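Local coordinates for protein KP6 killer toxin subunit beta (Ustilago maydis virus P6, PDB 4GVB) that forms the beta subunit of a secreted heterodimeric antifungal toxin that kills sensitive fungal cells after the alpha subunit has recognised cellular receptors, at residues C11-T14 with T15-G18. Numbering follows the deposited sequence.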
ATOM      1  N   CYS B  11       9.039   3.766  -6.003  1.00 18.94           N
ATOM      2  CA  CYS B  11       7.721   3.820  -6.633  1.00 18.53           C
ATOM      3  C   CYS B  11       7.470   5.258  -7.050  1.00 17.20           C
ATOM      4  O   CYS B  11       7.794   6.179  -6.308  1.00 22.53           O
ATOM      5  CB  CYS B  11       6.639   3.365  -5.635  1.00 14.14           C
ATOM      6  SG  CYS B  11       6.854   1.673  -5.073  1.00 19.56           S
ATOM      7  N   VAL B  12       6.904   5.457  -8.237  1.00 16.17           N
ATOM      8  CA  VAL B  12       6.683   6.793  -8.758  1.00 20.03           C
ATOM      9  C   VAL B  12       5.295   6.910  -9.383  1.00 21.31           C
ATOM     10  O   VAL B  12       4.706   5.913  -9.808  1.00 23.19           O
ATOM     11  CB  VAL B  12       7.752   7.167  -9.820  1.00 22.86           C
ATOM     12  CG1 VAL B  12       9.141   7.174  -9.193  1.00 25.72           C
ATOM     13  CG2 VAL B  12       7.705   6.190 -10.996  1.00 21.25           C
ATOM     14  N   ASP B  13       4.787   8.133  -9.440  1.00 23.93           N
ATOM     15  CA  ASP B  13       3.484   8.380 -10.029  1.00 28.81           C
ATOM     16  C   ASP B  13       3.516   8.120 -11.532  1.00 34.61           C
ATOM     17  O   ASP B  13       4.524   8.352 -12.206  1.00 31.38           O
ATOM     18  CB  ASP B  13       3.024   9.807  -9.741  1.00 30.29           C
ATOM     19  CG  ASP B  13       1.516   9.919  -9.646  1.00 32.48           C
ATOM     20  OD1 ASP B  13       0.829   8.930  -9.981  1.00 32.03           O
ATOM     21  OD2 ASP B  13       1.021  10.989  -9.225  1.00 37.15           O
ATOM     22  N   THR B  14       2.405   7.623 -12.052  1.00 32.48           N
ATOM     23  CA  THR B  14       2.312   7.332 -13.472  1.00 39.88           C
ATOM     24  C   THR B  14       1.897   8.593 -14.230  1.00 41.65           C
ATOM     25  O   THR B  14       1.423   8.511 -15.351  1.00 43.47           O
ATOM     26  CB  THR B  14       1.306   6.191 -13.734  1.00 36.55           C
ATOM     27  OG1 THR B  14       0.025   6.551 -13.199  1.00 35.45           O
ATOM     28  CG2 THR B  14       1.764   4.917 -13.060  1.00 29.81           C
ATOM     29  N   THR B  15       2.074   9.756 -13.604  1.00 46.38           N
ATOM     30  CA  THR B  15       1.735  11.036 -14.225  1.00 47.83           C
ATOM     31  C   THR B  15       2.928  11.992 -14.215  1.00 58.30           C
ATOM     32  O   THR B  15       4.049  11.622 -14.577  1.00 54.92           O
ATOM     33  CB  THR B  15       0.537  11.743 -13.523  1.00 49.75           C
ATOM     34  OG1 THR B  15       0.903  12.121 -12.187  1.00 52.87           O
ATOM     35  CG2 THR B  15      -0.703  10.842 -13.496  1.00 47.19           C
ATOM     36  N   ASN B  16       2.665  13.227 -13.785  1.00 65.37           N
ATOM     37  CA  ASN B  16       3.656  14.312 -13.786  1.00 63.94           C
ATOM     38  C   ASN B  16       5.120  13.901 -13.574  1.00 62.49           C
ATOM     39  O   ASN B  16       5.594  13.813 -12.439  1.00 59.50           O
ATOM     40  CB  ASN B  16       3.259  15.407 -12.781  1.00 62.73           C
ATOM     41  CG  ASN B  16       2.804  14.845 -11.444  1.00 61.91           C
ATOM     42  OD1 ASN B  16       1.613  14.598 -11.235  1.00 61.83           O
ATOM     43  ND2 ASN B  16       3.748  14.657 -10.524  1.00 57.69           N
ATOM     44  N   GLY B  17       5.830  13.670 -14.680  1.00 65.67           N
ATOM     45  CA  GLY B  17       7.231  13.279 -14.643  1.00 62.10           C
ATOM     46  C   GLY B  17       7.480  11.975 -13.907  1.00 55.13           C
ATOM     47  O   GLY B  17       8.550  11.367 -14.025  1.00 54.25           O
ATOM     48  N   GLY B  18       6.476  11.539 -13.154  1.00 51.23           N
ATOM     49  CA  GLY B  18       6.612  10.371 -12.311  1.00 41.20           C
ATOM     50  C   GLY B  18       7.364  10.738 -11.050  1.00 37.55           C
ATOM     51  O   GLY B  18       8.495  10.301 -10.838  1.00 33.80           O
TER
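D13 and T15 approach each other through polar atoms, without a hydrogen bond between them: carboxylate oxygen OD2 of D13 lies 3.2 Å from the hydroxyl OG1 of T15, the two side chains slanting across each other. The hydrogen of that hydroxyl goes to its neighbour, for OG1 of T15 donates to the amide oxygen OD1 of N16 at 2.7 Å, reaching it from above the carbonyl plane, 67° out of it. With OG1 between its own backbone N and carbonyl carbon (chi1 66°), the hydroxyl turns toward N16 and the methyl CG2 lies against the T14 carbonyl carbon. The N16 amide plane stands 89° from that of the D13 carboxylate. On the other carboxylate branch, OD1 of D13 takes a weak, bent bond from the backbone N of T14 at 2.9 Å, a use to which a short acidic side chain is well suited.

The backbone O of D13 receives a CA-H...O contact from CA of G18 at 2.9 Å; lacking a CB, G18 spares this same oxygen a tight contact, and its positive phi also suits glycine. V12 lays CB 3.4 Å from the carbonyl O of G18, a branched residue suited to a buried strand position. N16 and G17 have near type II turn angles, with glycine at home in the third position; the closing bond, G18 N to T15 O, is weak and its geometry less sure.

Farther out, backbone hydrogen bonds join D13 to V19 and C11 to L21, and a disulfide ties C11 to C64. D13 also packs on H21 of the alpha subunit, and its OD2 takes a weak hydrogen bond from N69 of that chain. This is a hairpin-like surface loop with a type II-like turn at T15-G18, leading from strand 7-13 to helix 22-29 beside the alpha subunit.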